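Local structure of glucose-6-phosphate isomerase (Chlamydia trachomatis D/UW-3/CX, 6OTU) at the interface of chains A and B. The protein catalyses the reversible isomerisation of glucose-6-phosphate to fructose-6-phosphate. Numbering follows the deposited sequence. Chains: chain A/B, Glucose-6-phosphate isomerase.

Contact 1: the interface of chains A and B. Residues chain A 339-340, 380-383, 386, 426; chain B 157, 161, 185-188, 191, 217.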
# COMPACT_ATOMS: atom_id res chain seq x y z
N SER A 339 -1.90 -7.71 -12.15
CA SER A 339 -2.37 -9.01 -11.69
C SER A 339 -3.29 -8.87 -10.49
O SER A 339 -2.82 -8.55 -9.39
CB SER A 339 -1.20 -9.92 -11.32
OG SER A 339 -1.64 -11.23 -11.01
N THR A 340 -4.59 -9.11 -10.69
CA THR A 340 -5.54 -9.04 -9.58
C THR A 340 -5.15 -10.03 -8.48
O THR A 340 -5.19 -9.69 -7.29
CB THR A 340 -6.97 -9.28 -10.09
OG1 THR A 340 -7.39 -8.18 -10.91
CG2 THR A 340 -7.96 -9.44 -8.95
N VAL A 380 -1.50 -2.31 -7.93
CA VAL A 380 -1.66 -3.07 -9.17
C VAL A 380 -1.87 -2.14 -10.36
O VAL A 380 -2.32 -1.00 -10.24
CB VAL A 380 -2.80 -4.12 -9.08
CG1 VAL A 380 -2.59 -5.09 -7.90
CG2 VAL A 380 -4.15 -3.44 -9.03
N GLY A 381 -1.54 -2.65 -11.55
CA GLY A 381 -1.96 -2.06 -12.80
C GLY A 381 -3.13 -2.85 -13.37
O GLY A 381 -3.28 -4.03 -13.09
N THR A 382 -3.95 -2.19 -14.20
CA THR A 382 -3.74 -0.81 -14.68
C THR A 382 -4.19 0.31 -13.70
O THR A 382 -4.04 1.49 -14.04
CB THR A 382 -4.52 -0.54 -16.00
OG1 THR A 382 -5.91 -0.83 -15.80
CG2 THR A 382 -3.97 -1.35 -17.20
N ASN A 383 -4.76 -0.03 -12.54
CA ASN A 383 -5.27 1.03 -11.65
C ASN A 383 -4.21 2.11 -11.40
O ASN A 383 -4.52 3.30 -11.44
CB ASN A 383 -5.73 0.47 -10.31
CG ASN A 383 -6.78 -0.61 -10.45
OD1 ASN A 383 -6.54 -1.62 -11.10
ND2 ASN A 383 -7.93 -0.41 -9.82
N HIS A 386 -3.90 5.39 -13.33
CA HIS A 386 -4.88 6.45 -13.14
C HIS A 386 -4.65 7.25 -11.88
O HIS A 386 -5.44 8.16 -11.58
CB HIS A 386 -6.30 5.87 -13.13
CG HIS A 386 -6.62 5.04 -14.34
ND1 HIS A 386 -7.41 5.51 -15.37
CD2 HIS A 386 -6.24 3.79 -14.69
CE1 HIS A 386 -7.51 4.58 -16.30
NE2 HIS A 386 -6.80 3.53 -15.92
N LEU A 426 -4.17 -5.72 -20.93
CA LEU A 426 -3.47 -5.63 -19.65
C LEU A 426 -1.95 -5.67 -19.82
O LEU A 426 -1.23 -4.80 -19.31
CB LEU A 426 -3.94 -6.77 -18.74
CG LEU A 426 -3.30 -6.80 -17.36
CD1 LEU A 426 -3.77 -5.59 -16.57
CD2 LEU A 426 -3.64 -8.12 -16.65
N ILE B 157 -12.67 3.07 -12.18
CA ILE B 157 -11.25 2.98 -11.88
C ILE B 157 -10.76 4.35 -11.41
O ILE B 157 -11.40 5.37 -11.65
CB ILE B 157 -10.46 2.48 -13.12
CG1 ILE B 157 -9.04 2.01 -12.75
CG2 ILE B 157 -10.49 3.52 -14.22
CD1 ILE B 157 -8.33 1.23 -13.89
N GLU B 161 -13.22 4.85 -8.24
CA GLU B 161 -13.28 3.70 -7.34
C GLU B 161 -12.71 3.96 -5.96
O GLU B 161 -13.35 3.61 -4.96
CB GLU B 161 -12.55 2.50 -7.96
CG GLU B 161 -12.54 1.27 -7.03
CD GLU B 161 -11.25 0.48 -7.06
OE1 GLU B 161 -10.19 1.05 -7.38
OE2 GLU B 161 -11.30 -0.74 -6.76
N SER B 185 -12.59 -2.82 -11.27
CA SER B 185 -11.85 -1.65 -11.71
C SER B 185 -10.83 -1.98 -12.80
O SER B 185 -10.85 -1.38 -13.88
CB SER B 185 -11.15 -1.00 -10.51
OG SER B 185 -10.38 -1.96 -9.78
N ASN B 186 -9.96 -2.96 -12.54
CA ASN B 186 -8.86 -3.28 -13.45
C ASN B 186 -9.39 -3.78 -14.79
O ASN B 186 -10.41 -4.46 -14.88
CB ASN B 186 -7.98 -4.37 -12.81
CG ASN B 186 -6.53 -4.36 -13.33
OD1 ASN B 186 -6.25 -3.95 -14.45
ND2 ASN B 186 -5.61 -4.84 -12.49
N ILE B 187 -8.66 -3.45 -15.86
CA ILE B 187 -9.00 -4.10 -17.12
C ILE B 187 -8.62 -5.58 -17.09
O ILE B 187 -9.15 -6.36 -17.89
CB ILE B 187 -8.35 -3.40 -18.33
CG1 ILE B 187 -9.16 -3.76 -19.58
CG2 ILE B 187 -6.86 -3.72 -18.44
CD1 ILE B 187 -8.52 -3.42 -20.84
N ASP B 188 -7.72 -5.99 -16.19
CA ASP B 188 -7.50 -7.40 -15.89
C ASP B 188 -8.85 -8.09 -15.70
O ASP B 188 -9.54 -7.83 -14.71
CB ASP B 188 -6.64 -7.54 -14.63
CG ASP B 188 -6.39 -8.98 -14.24
OD1 ASP B 188 -6.82 -9.91 -14.95
OD2 ASP B 188 -5.71 -9.19 -13.22
N ASN B 191 -10.38 -9.58 -12.41
CA ASN B 191 -11.15 -8.74 -11.50
C ASN B 191 -12.65 -8.93 -11.71
O ASN B 191 -13.39 -9.17 -10.74
CB ASN B 191 -10.75 -7.27 -11.68
CG ASN B 191 -11.26 -6.36 -10.56
OD1 ASN B 191 -11.01 -5.15 -10.58
ND2 ASN B 191 -11.99 -6.93 -9.60
N GLU B 217 -11.29 0.97 -19.14
CA GLU B 217 -11.57 -0.06 -18.15
C GLU B 217 -13.05 -0.17 -17.82
O GLU B 217 -13.62 -1.27 -17.96
CB GLU B 217 -10.71 0.16 -16.90
CG GLU B 217 -9.25 -0.12 -17.09
CD GLU B 217 -8.45 1.12 -17.47
OE1 GLU B 217 -7.26 1.18 -17.10
OE2 GLU B 217 -9.00 2.02 -18.15
O HOH W 1 -8.31 2.30 -9.10
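A cis peptide bond joins A:Gly381 to A:Thr382 ahead of the 3-10 helix 383-386, so the C=O of A:Gly381 and the N-H of A:Thr382 point to the same side, toward the loop of chain B that follows strand 180-184. B:Asn186 reads both with its amide, CG anti to the backbone N (chi1 -155°): ND2 donates to A:Gly381 O at 2.5 Å, and OD1 accepts from A:Thr382 N at 2.9 Å. Asparagine suits this place, carrying donor and acceptor side by side, although each donor lies above the plane of the carbonyl it meets. B:Asp188 N also donates to OD1, holding the amide's rotation.

B:Glu217, in the first turn of helix 216-231, meets A:Thr382 tip to tip. A carboxylate oxygen can take two donors: OE1 receives A:Thr382 OG1 on its anti lone pair at 2.8 Å, and NE2 of the catalytic A:His386 at 2.7 Å from above the carboxylate plane. This pairing probably raises the imidazole's basicity for sugar-ring opening in chain B's active site. Branched B:Ile157, CG1 anti to the backbone N, sets CG2 above one face of the histidine near the rim and CD1 3.4 Å from CD2; together they probably restrict the ring.

B:Asp188 OD2 likewise takes two donors, A:Thr340 N, starting 3-10 helix 340-342, and A:Thr340 OG1, while apolar A:Leu426 packs CD2 against the aspartate's CB. A:Asn383 crosses B:Asn186 at about a right angle, amide planes 87° apart, its OD1 against CB and CG. Its ND2 donates, almost in the amide plane, to B:Ser185 OG at 2.9 Å; a water 2.8 Å from ND2 also lies 2.8 Å from B:Glu161 OE1.

Contact 2: the interface of chains A and B. Residues chain A 444-448; chain B 96, 99-100, 361, 365.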
# COMPACT_ATOMS: atom_id res chain seq x y z
N ALA A 444 6.20 21.02 -26.70
CA ALA A 444 6.32 22.48 -26.60
C ALA A 444 5.61 22.99 -25.36
O ALA A 444 6.06 23.96 -24.74
CB ALA A 444 5.75 23.15 -27.85
N ASN A 445 4.51 22.35 -24.98
CA ASN A 445 3.78 22.68 -23.76
C ASN A 445 4.47 22.02 -22.56
O ASN A 445 4.56 20.78 -22.51
CB ASN A 445 2.34 22.19 -23.89
CG ASN A 445 1.42 22.70 -22.79
OD1 ASN A 445 1.84 22.90 -21.65
ND2 ASN A 445 0.15 22.88 -23.13
N PRO A 446 4.98 22.79 -21.60
CA PRO A 446 5.65 22.16 -20.45
C PRO A 446 4.72 21.27 -19.63
O PRO A 446 5.19 20.28 -19.07
CB PRO A 446 6.17 23.36 -19.63
CG PRO A 446 6.09 24.53 -20.52
CD PRO A 446 4.97 24.26 -21.49
N ASN A 447 3.42 21.58 -19.57
CA ASN A 447 2.48 20.74 -18.83
C ASN A 447 2.35 19.34 -19.42
O ASN A 447 1.88 18.42 -18.73
CB ASN A 447 1.10 21.41 -18.79
CG ASN A 447 0.32 21.08 -17.52
OD1 ASN A 447 0.90 20.99 -16.44
ND2 ASN A 447 -0.99 20.91 -17.63
N LYS A 448 2.77 19.15 -20.67
CA LYS A 448 2.56 17.89 -21.37
C LYS A 448 3.87 17.21 -21.71
O LYS A 448 3.89 16.32 -22.57
CB LYS A 448 1.76 18.10 -22.66
CG LYS A 448 0.32 18.56 -22.50
CD LYS A 448 -0.14 19.23 -23.81
CE LYS A 448 -1.57 18.88 -24.19
NZ LYS A 448 -2.58 19.55 -23.33
N ILE B 96 -3.08 26.51 -16.42
CA ILE B 96 -1.67 26.86 -16.56
C ILE B 96 -1.60 28.09 -17.46
O ILE B 96 -2.08 28.07 -18.60
CB ILE B 96 -0.85 25.70 -17.16
CG1 ILE B 96 -0.86 24.47 -16.23
CG2 ILE B 96 0.57 26.14 -17.43
CD1 ILE B 96 -0.23 24.71 -14.88
N PHE B 99 -0.17 28.67 -21.66
CA PHE B 99 -0.17 27.43 -22.40
C PHE B 99 -1.58 26.85 -22.41
O PHE B 99 -2.44 27.25 -21.62
CB PHE B 99 0.84 26.42 -21.80
CG PHE B 99 2.28 26.88 -21.92
CD1 PHE B 99 2.98 26.71 -23.12
CD2 PHE B 99 2.91 27.52 -20.85
CE1 PHE B 99 4.30 27.15 -23.25
CE2 PHE B 99 4.23 27.98 -20.97
CZ PHE B 99 4.93 27.79 -22.18
N GLN B 100 -1.80 25.92 -23.34
CA GLN B 100 -3.04 25.15 -23.36
C GLN B 100 -3.18 24.34 -22.07
O GLN B 100 -2.23 23.69 -21.63
CB GLN B 100 -3.05 24.24 -24.59
CG GLN B 100 -4.42 23.74 -25.02
CD GLN B 100 -4.97 22.70 -24.09
OE1 GLN B 100 -4.25 21.78 -23.67
NE2 GLN B 100 -6.23 22.85 -23.72
N ILE B 361 5.98 21.71 -12.84
CA ILE B 361 5.87 23.05 -13.42
C ILE B 361 4.87 23.85 -12.60
O ILE B 361 3.93 23.29 -12.02
CB ILE B 361 5.43 23.02 -14.91
CG1 ILE B 361 4.13 22.24 -15.05
CG2 ILE B 361 6.52 22.45 -15.79
CD1 ILE B 361 2.97 23.13 -15.35
N GLY B 365 3.63 28.10 -15.74
CA GLY B 365 4.31 27.40 -16.81
C GLY B 365 5.82 27.26 -16.67
O GLY B 365 6.46 26.77 -17.61
O HOH W 2 -2.00 21.12 -20.29
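The side chains of A:Pro446 and B:Phe99 cross at about a right angle, with the proline CD over the centre of the aromatic ring, 3.4 Å from the centroid, in a CH-pi contact. Proline suits the place: its rigid ring offers a polarised CH2 next to nitrogen to the electron-rich face, and it starts the 3-10 helix 446-448. The phenylalanine holds CG anti to its carbonyl carbon (chi1 -65°), and chi2 of -81° sets the turn of its ring. From a different edge of the proline, CB touches B:Ile361 CG2, 4.0 Å away, and CG nears B:Gly365 O.

A:Asn445 slides past B:Phe99 in the opposite direction, the amide and ring planes 32° apart. With CG anti to its backbone N, the amide reaches the backbone of chain B, where ND2 donates to B:Gln100 O at 2.9 Å, in plane and on a lone pair of the carbonyl. The amide's other end, OD1, accepts from A:Asn447 N at 2.9 Å, capping the 3-10 helix and fixing the flip of the side chain.

A:Lys448 crosses B:Gln100 obliquely. Bends at chi3 and chi4 of the lysine and chi2 of the glutamine bring the tips together, and amino nitrogen NZ makes a 2.8 Å hydrogen bond to OE1, nearly along the C=O axis. A:Asn447 crosses B:Ile361 at about a right angle, OD1 3.2 Å from CD1, and rests its CG on B:Ile96 CG1; its ND2 is 2.8 Å from a water that also reaches B:Gln100 O. The patch pairs an apolar proline-phenylalanine core with a polar rim, and clasps a loop of each subunit to the other, probably helping to hold the dimer together.

The centres of contact 1 and contact 2 lie about 29 Å apart, and they share no residue. Helix 422-439 of chain A ties them together: A:Leu426 in its first turns belongs to contact 1, and the chain leaving its far end runs into the loop of contact 2. Contact 1 is the catalytic part, bringing A:His386 to chain B; its centre is about 27 Å from A:Glu355 of the same chain, as expected if the histidine serves the neighbour's pocket. Contact 2 is probably structural. Two-fold symmetry repeats both, so dimerisation completes two active sites.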